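Local coordinates for protein putative isochorismatase hydrolase (Oleispira antarctica, PDB 3LQY) that is a putative hydrolase of the isochorismatase family, probably acting on a small-molecule substrate, at residues 18-23 with 32-37; 26-31 with 149-154; 115-120 with 140-145. All blocks are in the same frame, centred on the assembly; numbering follows the deposited sequence. Where two conformers were deposited one is given.

Overall arrangement
From the N terminus, the chain runs through strand 8-13 into a long loop that supplies 18-23 and 26-31 before entering helix 33-49. Contact 1 closes this loop locally, setting 18-23 on the first turn of the helix. Contact 2 starts inside that loop and reaches forward to 149-154, so contacts 1 and 2 cross; they also touch, Y19 O lying 2.8 Å from L30 N. Contact 3, which pairs strand 115-121 with strand 140-149 in the parallel sheet, is nested within the span closed by contact 2. Its centre is about 20 Å from that of contact 2, yet A149 N approaches G120 O, joining the sheet to the loop region.

Contact 1 (18-23 with 32-37)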
ATOM      1  N   ASP A  18       1.176  -1.641  13.719  1.00 46.06           N
ATOM      2  CA  ASP A  18       2.335  -0.800  14.187  1.00 45.36           C
ATOM      3  C   ASP A  18       2.468   0.603  13.597  1.00 43.49           C
ATOM      4  O   ASP A  18       3.207   1.442  14.144  1.00 44.43           O
ATOM      5  CB  ASP A  18       3.689  -1.537  14.046  1.00 44.64           C
ATOM      6  CG  ASP A  18       3.962  -2.566  15.155  1.00 48.27           C
ATOM      7  OD1 ASP A  18       3.485  -2.380  16.294  1.00 53.13           O
ATOM      8  OD2 ASP A  18       4.645  -3.595  14.886  1.00 49.34           O
ATOM      9  N   TYR A  19       1.777   0.848  12.493  1.00 42.16           N
ATOM     10  CA  TYR A  19       1.771   2.144  11.826  1.00 41.95           C
ATOM     11  C   TYR A  19       0.773   3.156  12.329  1.00 42.80           C
ATOM     12  O   TYR A  19       0.885   4.323  12.042  1.00 41.94           O
ATOM     13  CB  TYR A  19       1.573   1.969  10.306  1.00 41.26           C
ATOM     14  CG  TYR A  19       2.775   1.472   9.509  1.00 37.73           C
ATOM     15  CD1 TYR A  19       4.065   1.633   9.982  1.00 43.62           C
ATOM     16  CD2 TYR A  19       2.600   0.906   8.253  1.00 38.41           C
ATOM     17  CE1 TYR A  19       5.165   1.273   9.213  1.00 43.40           C
ATOM     18  CE2 TYR A  19       3.693   0.507   7.449  1.00 39.60           C
ATOM     19  CZ  TYR A  19       4.979   0.688   7.961  1.00 40.71           C
ATOM     20  OH  TYR A  19       6.045   0.282   7.206  1.00 43.46           O
ATOM     21  N   PHE A  20      -0.148   2.744  13.172  1.00 43.93           N
ATOM     22  CA  PHE A  20      -1.262   3.590  13.573  1.00 45.90           C
ATOM     23  C   PHE A  20      -1.011   4.112  14.984  1.00 46.95           C
ATOM     24  O   PHE A  20      -0.944   3.316  15.971  1.00 48.08           O
ATOM     25  CB  PHE A  20      -2.520   2.721  13.629  1.00 45.98           C
ATOM     26  CG  PHE A  20      -3.079   2.337  12.278  1.00 46.73           C
ATOM     27  CD1 PHE A  20      -4.232   2.919  11.825  1.00 47.35           C
ATOM     28  CD2 PHE A  20      -2.439   1.377  11.473  1.00 45.57           C
ATOM     29  CE1 PHE A  20      -4.795   2.534  10.581  1.00 51.27           C
ATOM     30  CE2 PHE A  20      -2.955   0.999  10.235  1.00 45.00           C
ATOM     31  CZ  PHE A  20      -4.143   1.567   9.784  1.00 49.38           C
ATOM     32  N   SER A  21      -0.963   5.419  15.157  1.00 47.61           N
ATOM     33  CA  SER A  21      -0.759   5.952  16.501  1.00 50.55           C
ATOM     34  C   SER A  21      -1.972   5.656  17.424  1.00 50.36           C
ATOM     35  O   SER A  21      -1.805   5.628  18.651  1.00 52.91           O
ATOM     36  CB  SER A  21      -0.488   7.429  16.477  1.00 53.30           C
ATOM     37  OG  SER A  21      -1.562   8.100  15.859  1.00 59.59           O
ATOM     38  N   THR A  22      -3.154   5.404  16.841  1.00 48.51           N
ATOM     39  CA  THR A  22      -4.326   4.950  17.613  1.00 50.03           C
ATOM     40  C   THR A  22      -4.214   3.496  18.062  1.00 49.45           C
ATOM     41  O   THR A  22      -5.042   3.055  18.873  1.00 49.29           O
ATOM     42  CB  THR A  22      -5.668   5.167  16.829  1.00 50.01           C
ATOM     43  OG1 THR A  22      -5.678   4.385  15.622  1.00 51.02           O
ATOM     44  CG2 THR A  22      -5.888   6.647  16.459  1.00 55.32           C
ATOM     45  N   TYR A  23      -3.191   2.764  17.621  1.00 46.97           N
ATOM     46  CA  TYR A  23      -2.979   1.401  18.103  1.00 47.96           C
ATOM     47  C   TYR A  23      -2.060   1.341  19.299  1.00 48.58           C
ATOM     48  O   TYR A  23      -0.940   1.825  19.253  1.00 49.29           O
ATOM     49  CB  TYR A  23      -2.478   0.515  17.004  1.00 48.66           C
ATOM     50  CG  TYR A  23      -2.169  -0.898  17.413  1.00 52.48           C
ATOM     51  CD1 TYR A  23      -3.185  -1.857  17.557  1.00 52.11           C
ATOM     52  CD2 TYR A  23      -0.855  -1.290  17.638  1.00 56.60           C
ATOM     53  CE1 TYR A  23      -2.876  -3.153  17.855  1.00 54.93           C
ATOM     54  CE2 TYR A  23      -0.549  -2.593  17.994  1.00 59.60           C
ATOM     55  CZ  TYR A  23      -1.550  -3.507  18.105  1.00 57.88           C
ATOM     56  OH  TYR A  23      -1.228  -4.811  18.424  1.00 67.67           O
ATOM     57  N   GLY A  32      -0.943  10.444  10.024  1.00 53.08           N
ATOM     58  CA  GLY A  32      -2.171  10.382   9.205  1.00 52.98           C
ATOM     59  C   GLY A  32      -2.584   8.991   8.761  1.00 51.73           C
ATOM     60  O   GLY A  32      -3.364   8.823   7.793  1.00 52.64           O
ATOM     61  N   THR A  33      -2.106   7.960   9.445  1.00 50.31           N
ATOM     62  CA  THR A  33      -2.414   6.606   9.010  1.00 49.58           C
ATOM     63  C   THR A  33      -3.925   6.306   9.050  1.00 50.83           C
ATOM     64  O   THR A  33      -4.474   5.649   8.171  1.00 50.57           O
ATOM     65  CB  THR A  33      -1.737   5.564   9.878  1.00 49.73           C
ATOM     66  OG1 THR A  33      -0.433   6.004  10.257  1.00 48.07           O
ATOM     67  CG2 THR A  33      -1.686   4.205   9.153  1.00 47.29           C
ATOM     68  N   GLU A  34      -4.581   6.776  10.099  1.00 52.95           N
ATOM     69  CA  GLU A  34      -6.015   6.498  10.280  1.00 55.35           C
ATOM     70  C   GLU A  34      -6.832   7.051   9.115  1.00 57.57           C
ATOM     71  O   GLU A  34      -7.667   6.326   8.516  1.00 57.68           O
ATOM     72  CB  GLU A  34      -6.484   7.084  11.619  1.00 56.32           C
ATOM     73  CG  GLU A  34      -5.985   6.318  12.817  1.00 55.13           C
ATOM     74  CD  GLU A  34      -4.530   6.501  13.160  1.00 55.88           C
ATOM     75  OE1 GLU A  34      -3.822   7.367  12.541  1.00 56.30           O
ATOM     76  OE2 GLU A  34      -4.063   5.728  14.004  1.00 54.32           O
ATOM     77  N   ALA A  35      -6.577   8.323   8.783  1.00 58.96           N
ATOM     78  CA  ALA A  35      -7.228   8.959   7.649  1.00 62.41           C
ATOM     79  C   ALA A  35      -6.924   8.231   6.335  1.00 60.93           C
ATOM     80  O   ALA A  35      -7.833   8.060   5.499  1.00 62.41           O
ATOM     81  CB  ALA A  35      -6.840  10.463   7.508  1.00 64.84           C
ATOM     82  N   ALA A  36      -5.640   7.864   6.119  1.00 58.08           N
ATOM     83  CA  ALA A  36      -5.259   7.129   4.955  1.00 55.35           C
ATOM     84  C   ALA A  36      -5.995   5.812   4.793  1.00 56.09           C
ATOM     85  O   ALA A  36      -6.461   5.466   3.708  1.00 56.58           O
ATOM     86  CB  ALA A  36      -3.701   6.913   4.936  1.00 52.89           C
ATOM     87  N   ALA A  37      -6.072   5.068   5.893  1.00 53.83           N
ATOM     88  CA  ALA A  37      -6.830   3.839   5.977  1.00 54.84           C
ATOM     89  C   ALA A  37      -8.318   4.081   5.758  1.00 57.87           C
ATOM     90  O   ALA A  37      -9.003   3.286   5.106  1.00 59.13           O
ATOM     91  CB  ALA A  37      -6.571   3.196   7.337  1.00 52.83           C
TER
HETATM   92  O   HOH W   1      -1.146   7.340  13.122  1.00 54.18           O
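F20 and T33 bring the two backbones closest, their CA atoms 5.6 Å apart, where a type I beta turn from F20 to Y23 meets the first turn of a helix that has G32 at its N-cap. T33 works in two directions. Its OG1 donates to Y19 O at 2.8 Å, approaching from above the carbonyl plane, while CG2, anti to the backbone N, is laid over the centre of the F20 ring. In this CH-pi contact CG2 sits almost on the ring normal, 3.5 Å from the centroid. A threonine suits the place because a single branched side chain supplies both the hydroxyl and the methyl. At the edge of the same ring, A37 CB lies 3.8 Å from CE1; a small methyl one helical turn on from T33 fits beside the phenyl group. E34 bends at chi2 (74°) and reaches T22 tip to tip. Its OE2 accepts twice, from T22 OG1 at 2.7 Å through the anti lone pair and from T22 N at 3.0 Å on the syn side but well out of the carboxylate plane, so that one carboxylate oxygen grips both the backbone and the hydroxyl of the turn. The other oxygen, OE1, accepts from a water 2.7 Å away, which in turn accepts from S21 N and donates to T33 OG1. The carboxylate plane stands almost perpendicular to the F20 ring. Farther out, F20 stacks on H79 and Y19 meets F69 edge-to-face, so the loop after strand 8-13 is fitted between other loops and the start of helix 33-49.

Contact 2 (26-31 with 149-154); sequences AKNPLV and ATLDLE. With GOL (glycerol), chain B.
L30 and V31 meet the chain leaving strand 140-149 of this parallel-sheet isochorismatase fold, the two short segments running nearly at right angles. V31 N donates to T150 O at 2.9 Å, almost along the C=O axis. Beside this bond the two methyls of L30 divide their work: CD2 packs on L151 CD2 at 3.7 Å, and CD1 lies 4.1 Å from A149 CB. Leucine suits this buried place because its forked end can meet two apolar partners. An alanine here would probably leave L151 CD2 and A149 CB without their apolar mates and open a gap between the segments. L151 CG, held between its backbone N and carbonyl carbon (chi1 46°), is itself close to L30 CD2. Farther out, Y19 touches L30 and bonds to it through the backbone, while D152 OD1 accepts from A162 N at the start of helix 162-173, whose V165 and H166 touch T150. A glycerol, probably from the crystallisation liquor, also bridges the segments: its O1 donates to V31 O at 2.8 Å and accepts from T150 N at 2.9 Å.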
ATOM      1  N   ALA A  26       1.883   0.756  19.346  1.00 51.07           N
ATOM      2  CA  ALA A  26       2.346   0.819  17.934  1.00 49.38           C
ATOM      3  C   ALA A  26       3.842   1.091  17.969  1.00 51.50           C
ATOM      4  O   ALA A  26       4.269   2.026  18.638  1.00 52.45           O
ATOM      5  CB  ALA A  26       1.597   1.909  17.180  1.00 48.14           C
ATOM      6  N   LYS A  27       4.647   0.304  17.237  1.00 51.37           N
ATOM      7  CA  LYS A  27       6.109   0.459  17.306  1.00 53.54           C
ATOM      8  C   LYS A  27       6.683   1.402  16.238  1.00 52.38           C
ATOM      9  O   LYS A  27       7.925   1.694  16.244  1.00 54.27           O
ATOM     10  CB  LYS A  27       6.822  -0.907  17.229  1.00 54.59           C
ATOM     11  CG  LYS A  27       6.607  -1.892  18.446  1.00 56.90           C
ATOM     12  CD  LYS A  27       7.243  -3.260  18.157  1.00 61.08           C
ATOM     13  CE  LYS A  27       7.023  -4.349  19.237  1.00 64.51           C
ATOM     14  NZ  LYS A  27       5.750  -5.148  19.093  1.00 63.43           N
ATOM     15  N   ASN A  28       5.846   1.878  15.313  0.50 50.19           N
ATOM     16  CA  ASN A  28       6.366   2.695  14.199  0.50 49.42           C
ATOM     17  C   ASN A  28       5.249   3.578  13.641  0.50 48.21           C
ATOM     18  O   ASN A  28       4.931   3.487  12.461  0.50 46.32           O
ATOM     19  CB  ASN A  28       6.956   1.785  13.105  0.50 48.37           C
ATOM     20  CG  ASN A  28       8.068   2.473  12.285  0.50 48.34           C
ATOM     21  OD1 ASN A  28       9.252   2.485  12.671  0.50 45.15           O
ATOM     22  ND2 ASN A  28       7.683   3.020  11.132  0.50 41.41           N
ATOM     23  N   PRO A  29       4.610   4.389  14.517  1.00 49.54           N
ATOM     24  CA  PRO A  29       3.448   5.186  14.157  1.00 48.72           C
ATOM     25  C   PRO A  29       3.813   6.178  13.079  1.00 49.17           C
ATOM     26  O   PRO A  29       4.919   6.762  13.129  1.00 49.27           O
ATOM     27  CB  PRO A  29       3.040   5.870  15.478  1.00 51.36           C
ATOM     28  CG  PRO A  29       4.279   5.900  16.267  1.00 54.37           C
ATOM     29  CD  PRO A  29       5.005   4.618  15.919  1.00 52.33           C
ATOM     30  N   LEU A  30       2.935   6.283  12.087  1.00 47.31           N
ATOM     31  CA  LEU A  30       3.115   7.207  10.973  1.00 46.74           C
ATOM     32  C   LEU A  30       2.169   8.354  11.153  1.00 48.53           C
ATOM     33  O   LEU A  30       1.304   8.312  12.018  1.00 50.12           O
ATOM     34  CB  LEU A  30       2.781   6.513   9.668  1.00 44.95           C
ATOM     35  CG  LEU A  30       3.523   5.223   9.383  1.00 43.47           C
ATOM     36  CD1 LEU A  30       3.019   4.679   8.032  1.00 42.93           C
ATOM     37  CD2 LEU A  30       5.060   5.367   9.344  1.00 40.53           C
ATOM     38  N   VAL A  31       2.318   9.357  10.313  1.00 48.99           N
ATOM     39  CA  VAL A  31       1.481  10.552  10.325  1.00 51.29           C
ATOM     40  C   VAL A  31       0.267  10.344   9.442  1.00 50.55           C
ATOM     41  O   VAL A  31       0.414  10.025   8.278  1.00 50.70           O
ATOM     42  CB  VAL A  31       2.263  11.779   9.817  1.00 53.03           C
ATOM     43  CG1 VAL A  31       1.326  12.951   9.636  1.00 56.27           C
ATOM     44  CG2 VAL A  31       3.413  12.109  10.773  1.00 54.14           C
ATOM     45  N   ALA A 149       0.453   6.804   3.547  1.00 44.34           N
ATOM     46  CA  ALA A 149       0.951   7.507   4.708  1.00 44.32           C
ATOM     47  C   ALA A 149       2.444   7.388   4.818  1.00 43.06           C
ATOM     48  O   ALA A 149       3.047   6.384   4.413  1.00 42.26           O
ATOM     49  CB  ALA A 149       0.291   6.911   5.985  1.00 45.18           C
ATOM     50  N   THR A 150       3.052   8.395   5.422  1.00 43.69           N
ATOM     51  CA  THR A 150       4.477   8.355   5.686  1.00 43.75           C
ATOM     52  C   THR A 150       4.716   9.061   7.037  1.00 44.84           C
ATOM     53  O   THR A 150       3.822   9.158   7.877  1.00 47.60           O
ATOM     54  CB  THR A 150       5.299   8.984   4.459  1.00 43.04           C
ATOM     55  OG1 THR A 150       6.717   8.871   4.643  1.00 45.57           O
ATOM     56  CG2 THR A 150       4.900  10.436   4.204  1.00 44.83           C
ATOM     57  N   LEU A 151       5.937   9.513   7.252  1.00 44.82           N
ATOM     58  CA  LEU A 151       6.341  10.170   8.460  1.00 46.68           C
ATOM     59  C   LEU A 151       7.390  11.261   8.198  1.00 47.07           C
ATOM     60  O   LEU A 151       7.908  11.437   7.068  1.00 44.02           O
ATOM     61  CB  LEU A 151       6.883   9.141   9.466  1.00 47.80           C
ATOM     62  CG  LEU A 151       7.881   8.079   8.946  1.00 47.15           C
ATOM     63  CD1 LEU A 151       9.158   8.555   8.342  1.00 51.82           C
ATOM     64  CD2 LEU A 151       8.181   7.207  10.193  1.00 50.73           C
ATOM     65  N   ASP A 152       7.711  11.989   9.258  1.00 49.58           N
ATOM     66  CA  ASP A 152       8.690  13.039   9.173  1.00 49.75           C
ATOM     67  C   ASP A 152      10.071  12.402   8.957  1.00 49.75           C
ATOM     68  O   ASP A 152      10.415  11.424   9.649  1.00 47.31           O
ATOM     69  CB  ASP A 152       8.749  13.872  10.465  1.00 53.84           C
ATOM     70  CG  ASP A 152       7.502  14.704  10.732  1.00 57.30           C
ATOM     71  OD1 ASP A 152       6.574  14.745   9.913  1.00 56.94           O
ATOM     72  OD2 ASP A 152       7.424  15.300  11.836  1.00 66.41           O
ATOM     73  N   LEU A 153      10.872  12.984   8.030  1.00 48.73           N
ATOM     74  CA  LEU A 153      12.243  12.504   7.776  1.00 49.14           C
ATOM     75  C   LEU A 153      13.265  13.577   8.091  1.00 51.67           C
ATOM     76  O   LEU A 153      12.958  14.767   8.052  1.00 53.77           O
ATOM     77  CB  LEU A 153      12.409  12.024   6.328  1.00 46.94           C
ATOM     78  CG  LEU A 153      11.608  10.773   5.934  1.00 47.22           C
ATOM     79  CD1 LEU A 153      11.870  10.476   4.479  1.00 40.75           C
ATOM     80  CD2 LEU A 153      11.955   9.570   6.798  1.00 45.89           C
ATOM     81  N   GLU A 154      14.481  13.151   8.420  1.00 52.75           N
ATOM     82  CA  GLU A 154      15.592  14.074   8.631  1.00 56.45           C
ATOM     83  C   GLU A 154      16.784  13.592   7.810  1.00 55.99           C
ATOM     84  O   GLU A 154      17.033  12.373   7.662  1.00 55.00           O
ATOM     85  CB  GLU A 154      15.940  14.208  10.132  1.00 59.04           C
ATOM     86  CG  GLU A 154      17.034  15.206  10.461  1.00 62.71           C
ATOM     87  CD  GLU A 154      18.426  14.570  10.524  1.00 64.64           C
ATOM     88  OE1 GLU A 154      18.518  13.314  10.415  1.00 65.08           O
ATOM     89  OE2 GLU A 154      19.416  15.320  10.724  1.00 70.32           O
TER
HETATM   90  C1  GOL B 190       0.437  11.510   5.239  0.60 47.00           C
HETATM   91  O1  GOL B 190       1.492  10.758   5.827  0.60 41.26           O
HETATM   92  C2  GOL B 190       0.892  12.899   4.714  0.60 50.18           C
HETATM   93  O2  GOL B 190       1.209  13.861   5.694  0.60 52.84           O
HETATM   94  C3  GOL B 190      -0.210  13.504   3.849  0.60 51.46           C
HETATM   95  O3  GOL B 190      -0.200  14.918   3.840  0.60 52.65           O

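Contact 3 (115-120 with 140-145)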
ATOM      1  N   LYS A 115      -3.376  -3.951 -14.373  1.00 73.97           N
ATOM      2  CA  LYS A 115      -3.254  -2.629 -13.799  1.00 70.52           C
ATOM      3  C   LYS A 115      -3.372  -2.763 -12.291  1.00 68.26           C
ATOM      4  O   LYS A 115      -3.822  -3.798 -11.800  1.00 68.76           O
ATOM      5  CB  LYS A 115      -4.371  -1.726 -14.312  1.00 72.30           C
ATOM      6  CG  LYS A 115      -4.513  -1.694 -15.836  1.00 78.39           C
ATOM      7  CD  LYS A 115      -5.845  -1.076 -16.250  1.00 85.39           C
ATOM      8  CE  LYS A 115      -5.966   0.416 -15.854  1.00 84.43           C
ATOM      9  NZ  LYS A 115      -7.239   1.040 -16.420  1.00 90.97           N
ATOM     10  N   LEU A 116      -2.964  -1.714 -11.578  1.00 65.11           N
ATOM     11  CA  LEU A 116      -2.947  -1.701 -10.113  1.00 62.79           C
ATOM     12  C   LEU A 116      -3.416  -0.351  -9.589  1.00 61.65           C
ATOM     13  O   LEU A 116      -3.114   0.697 -10.163  1.00 61.46           O
ATOM     14  CB  LEU A 116      -1.546  -1.968  -9.577  1.00 60.28           C
ATOM     15  CG  LEU A 116      -0.860  -3.272  -9.970  1.00 62.58           C
ATOM     16  CD1 LEU A 116       0.583  -3.304  -9.462  1.00 59.94           C
ATOM     17  CD2 LEU A 116      -1.629  -4.470  -9.509  1.00 66.32           C
ATOM     18  N   VAL A 117      -4.160  -0.388  -8.484  1.00 62.75           N
ATOM     19  CA  VAL A 117      -4.476   0.821  -7.713  1.00 61.48           C
ATOM     20  C   VAL A 117      -3.816   0.605  -6.359  1.00 59.91           C
ATOM     21  O   VAL A 117      -4.096  -0.389  -5.698  1.00 59.84           O
ATOM     22  CB  VAL A 117      -5.986   1.047  -7.546  1.00 64.43           C
ATOM     23  CG1 VAL A 117      -6.253   2.175  -6.530  1.00 63.27           C
ATOM     24  CG2 VAL A 117      -6.618   1.385  -8.876  1.00 64.56           C
ATOM     25  N   ILE A 118      -2.897   1.507  -6.002  1.00 54.40           N
ATOM     26  CA  ILE A 118      -1.965   1.293  -4.874  1.00 52.89           C
ATOM     27  C   ILE A 118      -2.303   2.190  -3.711  1.00 52.10           C
ATOM     28  O   ILE A 118      -2.508   3.393  -3.888  1.00 55.38           O
ATOM     29  CB  ILE A 118      -0.520   1.513  -5.345  1.00 51.71           C
ATOM     30  CG1 ILE A 118      -0.123   0.361  -6.287  1.00 55.15           C
ATOM     31  CG2 ILE A 118       0.450   1.636  -4.188  1.00 48.94           C
ATOM     32  CD1 ILE A 118       0.996   0.732  -7.306  1.00 53.49           C
ATOM     33  N   VAL A 119      -2.397   1.592  -2.526  1.00 51.00           N
ATOM     34  CA  VAL A 119      -2.654   2.326  -1.299  1.00 49.22           C
ATOM     35  C   VAL A 119      -1.769   1.706  -0.209  1.00 46.45           C
ATOM     36  O   VAL A 119      -1.241   0.607  -0.365  1.00 46.16           O
ATOM     37  CB  VAL A 119      -4.164   2.305  -0.920  1.00 52.78           C
ATOM     38  CG1 VAL A 119      -5.042   2.740  -2.135  1.00 53.25           C
ATOM     39  CG2 VAL A 119      -4.589   0.929  -0.347  1.00 49.51           C
ATOM     40  N   GLY A 120      -1.590   2.417   0.881  1.00 45.61           N
ATOM     41  CA  GLY A 120      -0.822   1.860   1.993  1.00 44.09           C
ATOM     42  C   GLY A 120       0.350   2.711   2.473  1.00 42.48           C
ATOM     43  O   GLY A 120       0.301   3.926   2.436  1.00 44.91           O
ATOM     44  N   GLU A 140       0.050  -0.931 -15.536  1.00 66.85           N
ATOM     45  CA  GLU A 140      -0.349   0.484 -15.470  1.00 66.13           C
ATOM     46  C   GLU A 140      -0.733   0.742 -14.018  1.00 63.51           C
ATOM     47  O   GLU A 140      -1.517  -0.004 -13.451  1.00 63.68           O
ATOM     48  CB  GLU A 140      -1.522   0.783 -16.395  1.00 69.88           C
ATOM     49  CG  GLU A 140      -1.261   0.421 -17.811  1.00 75.06           C
ATOM     50  CD  GLU A 140      -2.446   0.694 -18.683  1.00 80.77           C
ATOM     51  OE1 GLU A 140      -3.453   1.235 -18.177  1.00 85.94           O
ATOM     52  OE2 GLU A 140      -2.387   0.335 -19.857  1.00 85.47           O
ATOM     53  N   CYS A 141      -0.141   1.763 -13.404  1.00 60.01           N
ATOM     54  CA  CYS A 141      -0.303   1.973 -11.980  1.00 58.25           C
ATOM     55  C   CYS A 141      -1.044   3.261 -11.730  1.00 57.91           C
ATOM     56  O   CYS A 141      -0.862   4.264 -12.458  1.00 57.71           O
ATOM     57  CB  CYS A 141       1.067   2.071 -11.311  1.00 55.24           C
ATOM     58  SG  CYS A 141       2.056   0.583 -11.407  1.00 57.40           S
ATOM     59  N   ALA A 142      -1.845   3.231 -10.672  1.00 58.00           N
ATOM     60  CA  ALA A 142      -2.382   4.432 -10.084  1.00 57.38           C
ATOM     61  C   ALA A 142      -2.076   4.355  -8.599  1.00 55.38           C
ATOM     62  O   ALA A 142      -1.900   3.264  -8.053  1.00 55.54           O
ATOM     63  CB  ALA A 142      -3.880   4.520 -10.335  1.00 61.29           C
ATOM     64  N   VAL A 143      -2.055   5.513  -7.954  1.00 54.50           N
ATOM     65  CA  VAL A 143      -1.778   5.619  -6.543  1.00 52.37           C
ATOM     66  C   VAL A 143      -2.819   6.576  -5.999  1.00 53.98           C
ATOM     67  O   VAL A 143      -2.990   7.685  -6.522  1.00 54.48           O
ATOM     68  CB  VAL A 143      -0.315   6.097  -6.260  1.00 51.28           C
ATOM     69  CG1 VAL A 143      -0.047   6.170  -4.779  1.00 48.00           C
ATOM     70  CG2 VAL A 143       0.716   5.194  -6.948  1.00 49.74           C
ATOM     71  N   ALA A 144      -3.564   6.111  -4.974  1.00 53.15           N
ATOM     72  CA  ALA A 144      -4.540   6.961  -4.352  1.00 55.86           C
ATOM     73  C   ALA A 144      -3.779   7.746  -3.297  1.00 54.61           C
ATOM     74  O   ALA A 144      -3.447   7.227  -2.260  1.00 52.77           O
ATOM     75  CB  ALA A 144      -5.665   6.142  -3.733  1.00 57.66           C
ATOM     76  N   HIS A 145      -3.524   9.008  -3.556  1.00 54.92           N
ATOM     77  CA  HIS A 145      -2.543   9.739  -2.739  1.00 53.50           C
ATOM     78  C   HIS A 145      -2.993   9.973  -1.302  1.00 53.68           C
ATOM     79  O   HIS A 145      -2.168  10.052  -0.387  1.00 53.66           O
ATOM     80  CB  HIS A 145      -2.159  11.067  -3.395  1.00 53.44           C
ATOM     81  CG  HIS A 145      -3.306  11.996  -3.623  1.00 57.86           C
ATOM     82  ND1 HIS A 145      -3.835  12.789  -2.628  1.00 59.63           N
ATOM     83  CD2 HIS A 145      -4.000  12.297  -4.750  1.00 62.37           C
ATOM     84  CE1 HIS A 145      -4.831  13.512  -3.123  1.00 63.57           C
ATOM     85  NE2 HIS A 145      -4.950  13.230  -4.408  1.00 64.07           N
TER
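Two neighbouring parallel strands of the central sheet meet where K115 to V119 run beside E140 to A144, their axes 4.6 Å apart and 26° from parallel. The backbone ladder begins with L116 N donating to E140 O at 2.9 Å and continues with A142 N to L116 O, also 2.9 Å. I118 N then bonds to A142 O, and A144 N closes the series on I118 O at 3.1 Å. Helix 128-137 links the two strands, making this a beta-alpha-beta crossover within an alpha/beta fold. L116, I118, C141 and V143 face that helix: L116 and C141 touch A134, while I118 and V143 touch T131. Across the strands on this face, I118 CD1 comes 4.2 Å from C141 CB, and I118 CB packs on V143 CG2. Branched side chains here fill the layer between sheet and helix, while the compact C141 fits beside I118. The opposite face carries V117 and A142, with V117 resting on F47 of helix 33-49; V117 CG2 lies 4.4 Å from the methyl of the small A142. Farther along, V119 CG1, anti to its carbonyl carbon (chi1 -51°), meets A144 CB at 3.8 Å, and both residues touch L43 of that helix. At the exposed start of the pair, where long polar chains can reach solvent, K115 and E140 cross on the same face as V117 and A142. K115 CE lies 3.5 Å from E140 OE1, whereas NZ stays beyond salt-bridge range, so any attraction between the charges is probably modest.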